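Local coordinates for UPF0201 protein MJ1564 (Methanocaldococcus jannaschii DSM 2661, PDB 2PZZ), which is of unknown function, an archaeal protein that structurally resembles RNA-binding proteins but is thought unlikely to bind RNA itself, at residues Glu14-Phe27 with Tyr83-Asn95. Residues are numbered along the deposited sequence; the frame is centred on the assembly and turned at random.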
# COMPACT_ATOMS: atom_id res chain seq x y z
N GLU A 14 -2.68 7.73 1.79
CA GLU A 14 -3.27 6.92 2.84
C GLU A 14 -3.77 7.84 3.94
O GLU A 14 -3.35 8.98 4.06
CB GLU A 14 -2.24 5.93 3.42
CG GLU A 14 -2.26 4.57 2.76
CD GLU A 14 -1.15 3.67 3.23
OE1 GLU A 14 -1.44 2.54 3.70
OE2 GLU A 14 0.02 4.09 3.13
N ASP A 15 -4.72 7.33 4.73
CA ASP A 15 -5.25 8.10 5.86
C ASP A 15 -4.53 7.51 7.06
O ASP A 15 -4.73 6.34 7.39
CB ASP A 15 -6.75 7.87 6.00
CG ASP A 15 -7.33 8.58 7.21
OD1 ASP A 15 -6.80 8.39 8.32
OD2 ASP A 15 -8.31 9.33 7.04
N LYS A 16 -3.70 8.31 7.71
CA LYS A 16 -2.94 7.80 8.85
C LYS A 16 -3.77 7.13 9.93
O LYS A 16 -3.30 6.17 10.56
CB LYS A 16 -2.07 8.91 9.46
CG LYS A 16 -2.80 10.11 10.06
CD LYS A 16 -1.77 11.08 10.60
CE LYS A 16 -2.39 12.31 11.21
NZ LYS A 16 -1.35 13.23 11.77
N TYR A 17 -4.99 7.60 10.15
CA TYR A 17 -5.84 7.01 11.17
C TYR A 17 -6.34 5.62 10.77
O TYR A 17 -6.57 4.75 11.62
CB TYR A 17 -6.98 7.98 11.49
CG TYR A 17 -6.41 9.29 11.97
CD1 TYR A 17 -5.57 9.32 13.08
CD2 TYR A 17 -6.63 10.48 11.28
CE1 TYR A 17 -4.95 10.49 13.49
CE2 TYR A 17 -6.01 11.67 11.69
CZ TYR A 17 -5.17 11.66 12.79
OH TYR A 17 -4.54 12.81 13.22
N LYS A 18 -6.46 5.40 9.47
CA LYS A 18 -6.88 4.09 9.00
C LYS A 18 -5.72 3.11 9.15
O LYS A 18 -5.93 1.92 9.38
CB LYS A 18 -7.29 4.13 7.54
CG LYS A 18 -8.54 4.94 7.26
CD LYS A 18 -8.94 4.77 5.81
CE LYS A 18 -10.34 5.32 5.56
NZ LYS A 18 -10.74 5.14 4.13
N VAL A 19 -4.49 3.61 9.00
CA VAL A 19 -3.34 2.72 9.14
C VAL A 19 -3.22 2.40 10.62
O VAL A 19 -2.97 1.27 10.99
CB VAL A 19 -1.98 3.37 8.68
CG1 VAL A 19 -0.81 2.41 9.01
CG2 VAL A 19 -2.01 3.64 7.19
N LYS A 20 -3.41 3.41 11.45
CA LYS A 20 -3.33 3.22 12.90
C LYS A 20 -4.36 2.21 13.39
O LYS A 20 -4.09 1.41 14.30
CB LYS A 20 -3.54 4.54 13.63
CG LYS A 20 -3.37 4.42 15.14
CD LYS A 20 -3.93 5.64 15.84
CE LYS A 20 -3.82 5.51 17.36
NZ LYS A 20 -4.36 6.71 18.04
N LYS A 21 -5.55 2.23 12.80
CA LYS A 21 -6.58 1.27 13.22
C LYS A 21 -6.23 -0.11 12.74
O LYS A 21 -6.60 -1.11 13.37
CB LYS A 21 -7.97 1.68 12.71
CG LYS A 21 -8.55 2.89 13.45
CD LYS A 21 -9.89 3.32 12.88
CE LYS A 21 -10.33 4.64 13.48
NZ LYS A 21 -11.58 5.12 12.85
N ALA A 22 -5.54 -0.20 11.61
CA ALA A 22 -5.17 -1.51 11.10
C ALA A 22 -4.19 -2.12 12.10
O ALA A 22 -4.22 -3.32 12.36
CB ALA A 22 -4.53 -1.40 9.72
N ILE A 23 -3.32 -1.31 12.66
CA ILE A 23 -2.37 -1.83 13.64
C ILE A 23 -3.12 -2.29 14.89
O ILE A 23 -2.97 -3.43 15.33
CB ILE A 23 -1.34 -0.77 14.04
CG1 ILE A 23 -0.46 -0.42 12.83
CG2 ILE A 23 -0.52 -1.27 15.25
CD1 ILE A 23 0.55 0.68 13.10
N LEU A 24 -3.95 -1.41 15.45
CA LEU A 24 -4.69 -1.72 16.67
C LEU A 24 -5.59 -2.94 16.52
O LEU A 24 -5.80 -3.65 17.50
CB LEU A 24 -5.49 -0.48 17.13
CG LEU A 24 -4.55 0.69 17.49
CD1 LEU A 24 -5.33 1.97 17.71
CD2 LEU A 24 -3.73 0.34 18.74
N ASN A 25 -6.10 -3.21 15.32
CA ASN A 25 -6.94 -4.39 15.13
C ASN A 25 -6.17 -5.67 15.40
O ASN A 25 -6.77 -6.70 15.71
CB ASN A 25 -7.51 -4.47 13.70
CG ASN A 25 -8.61 -3.46 13.44
OD1 ASN A 25 -9.23 -2.95 14.38
ND2 ASN A 25 -8.86 -3.17 12.17
N ILE A 26 -4.85 -5.62 15.26
CA ILE A 26 -4.03 -6.81 15.50
C ILE A 26 -3.30 -6.70 16.85
O ILE A 26 -3.10 -7.71 17.54
CB ILE A 26 -2.98 -7.01 14.38
CG1 ILE A 26 -3.65 -6.88 13.00
CG2 ILE A 26 -2.34 -8.40 14.50
CD1 ILE A 26 -4.74 -7.92 12.71
N PHE A 27 -2.93 -5.48 17.23
CA PHE A 27 -2.21 -5.22 18.47
C PHE A 27 -2.92 -4.11 19.23
O PHE A 27 -2.41 -3.00 19.33
CB PHE A 27 -0.76 -4.80 18.15
CG PHE A 27 0.01 -5.84 17.40
CD1 PHE A 27 0.44 -7.00 18.03
CD2 PHE A 27 0.28 -5.68 16.03
CE1 PHE A 27 1.13 -8.01 17.31
CE2 PHE A 27 0.95 -6.67 15.30
CZ PHE A 27 1.38 -7.85 15.95
N TYR A 83 6.05 -9.36 8.29
CA TYR A 83 5.19 -8.27 7.88
C TYR A 83 3.75 -8.72 7.88
O TYR A 83 3.47 -9.91 7.80
CB TYR A 83 5.57 -7.81 6.47
CG TYR A 83 6.86 -7.03 6.40
CD1 TYR A 83 8.09 -7.67 6.42
CD2 TYR A 83 6.84 -5.64 6.35
CE1 TYR A 83 9.28 -6.94 6.37
CE2 TYR A 83 8.01 -4.90 6.30
CZ TYR A 83 9.23 -5.56 6.31
OH TYR A 83 10.39 -4.82 6.26
N LEU A 84 2.83 -7.77 8.00
CA LEU A 84 1.41 -8.08 7.98
C LEU A 84 0.80 -7.23 6.89
O LEU A 84 1.19 -6.07 6.69
CB LEU A 84 0.74 -7.75 9.31
CG LEU A 84 1.12 -8.63 10.51
CD1 LEU A 84 0.35 -8.18 11.75
CD2 LEU A 84 0.81 -10.08 10.19
N ASN A 85 -0.15 -7.81 6.16
CA ASN A 85 -0.80 -7.06 5.10
C ASN A 85 -1.61 -5.96 5.78
O ASN A 85 -2.40 -6.22 6.69
CB ASN A 85 -1.73 -7.97 4.31
CG ASN A 85 -2.35 -7.26 3.14
OD1 ASN A 85 -2.95 -6.18 3.29
ND2 ASN A 85 -2.20 -7.85 1.96
N LYS A 86 -1.41 -4.74 5.33
CA LYS A 86 -2.08 -3.58 5.90
C LYS A 86 -3.57 -3.54 5.58
O LYS A 86 -4.37 -3.07 6.40
CB LYS A 86 -1.37 -2.31 5.39
CG LYS A 86 -1.50 -1.10 6.26
CD LYS A 86 -0.25 -0.21 6.20
CE LYS A 86 0.14 0.15 4.79
NZ LYS A 86 1.01 1.37 4.73
N GLN A 87 -3.95 -4.04 4.40
CA GLN A 87 -5.34 -4.02 3.97
C GLN A 87 -6.14 -5.12 4.66
O GLN A 87 -7.29 -4.92 5.05
CB GLN A 87 -5.41 -4.17 2.44
CG GLN A 87 -4.41 -3.25 1.72
CD GLN A 87 -4.53 -1.80 2.17
OE1 GLN A 87 -3.55 -1.04 2.16
NE2 GLN A 87 -5.74 -1.40 2.56
N ALA A 88 -5.52 -6.29 4.82
CA ALA A 88 -6.17 -7.38 5.51
C ALA A 88 -6.34 -6.96 6.97
O ALA A 88 -7.38 -7.20 7.59
CB ALA A 88 -5.33 -8.64 5.42
N ALA A 89 -5.32 -6.31 7.52
CA ALA A 89 -5.35 -5.87 8.90
C ALA A 89 -6.45 -4.85 9.14
O ALA A 89 -7.07 -4.81 10.21
CB ALA A 89 -3.99 -5.28 9.30
N TYR A 90 -6.69 -4.01 8.14
CA TYR A 90 -7.71 -2.99 8.26
C TYR A 90 -9.09 -3.61 8.53
O TYR A 90 -9.87 -3.04 9.29
CB TYR A 90 -7.77 -2.15 6.99
CG TYR A 90 -8.74 -1.01 7.13
CD1 TYR A 90 -8.43 0.08 7.94
CD2 TYR A 90 -9.98 -1.03 6.48
CE1 TYR A 90 -9.33 1.12 8.10
CE2 TYR A 90 -10.89 0.01 6.64
CZ TYR A 90 -10.55 1.08 7.45
OH TYR A 90 -11.43 2.12 7.63
N VAL A 91 -9.38 -4.75 7.91
CA VAL A 91 -10.65 -5.43 8.11
C VAL A 91 -10.57 -6.51 9.19
O VAL A 91 -11.39 -7.43 9.24
CB VAL A 91 -11.18 -6.06 6.78
CG1 VAL A 91 -11.50 -4.97 5.80
CG2 VAL A 91 -10.16 -7.03 6.18
N GLY A 92 -9.57 -6.40 10.06
CA GLY A 92 -9.42 -7.33 11.16
C GLY A 92 -8.88 -8.71 10.83
O GLY A 92 -9.06 -9.64 11.61
N ALA A 93 -8.20 -8.85 9.70
CA ALA A 93 -7.66 -10.14 9.31
C ALA A 93 -6.13 -10.17 9.29
O ALA A 93 -5.47 -9.16 8.99
CB ALA A 93 -8.19 -10.52 7.93
N VAL A 94 -5.56 -11.33 9.61
CA VAL A 94 -4.11 -11.50 9.60
C VAL A 94 -3.65 -12.15 8.30
O VAL A 94 -4.10 -13.25 7.96
CB VAL A 94 -3.62 -12.38 10.77
CG1 VAL A 94 -2.12 -12.66 10.60
CG2 VAL A 94 -3.87 -11.67 12.10
N ASN A 95 -2.76 -11.47 7.59
CA ASN A 95 -2.21 -11.96 6.34
C ASN A 95 -0.72 -11.54 6.26
O ASN A 95 -0.38 -10.38 6.47
CB ASN A 95 -3.01 -11.39 5.18
CG ASN A 95 -3.11 -12.36 4.03
OD1 ASN A 95 -2.52 -12.15 2.98
ND2 ASN A 95 -3.87 -13.43 4.22
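Ala-22 is where helix 16-26 and the short helix 86-90 come closest, their axes 8.1 Å apart and crossing at 72°. Its methyl presses on the backbone of the second helix, CB lying 3.7 Å from Tyr-90 N, and Ala-89 CB packs against Ala-22 CB at 3.9 Å; two such small residues let the helices approach this closely. The tight packing continues through Ile-26, whose branches part: CG2 meets Leu-84 CD1, while CD1 reaches Val-94 CG2 at 3.9 Å. Leu-57 of helix 52-60 touches both Ile-26 and Val-94, closing this buried end.

Asn-25, partly exposed, lies at the end of the short helix. With CG anti to its own carbonyl carbon (chi1 -73°), ND2 donates to Ala-89 O at 3.1 Å, nearly straight at 168° and in the plane of both groups. That oxygen also accepts from Gly-92 N, within the Schellman motif that ends helix 86-90. With an alanine here, Ala-89 O would probably lose its donor from helix 16-26 and keep the bond from Gly-92 N, and a gap would open beside the helix end.

The more open side belongs to Lys-18 and Tyr-90, on which Pro-12 of the second subunit packs. Tyr-90 turns its ring edge to Lys-18 O, CD1 approaching to 3.4 Å; the Lys-18 chain runs past the ring, and its NZ hydrogen-bonds Glu-14 O of the second subunit. Lys-86, bent at chi2 and chi3, forms a buried ion pair, NZ 2.9 Å from Glu-14 OE1, though its hydrogen bonds to the carboxylate are weak. NZ also donates to His-101 O and Lys-9 O; Glu-14 OE2 accepts from Lys-11 N, and OE1 is hydrogen-bonded to Thr-13 OG1 of the second subunit. Together the contact is a helix-helix crossing that seats the short helix following edge strand 79-84 against helix 16-26, on the five-stranded antiparallel sheet of an alpha+beta fold.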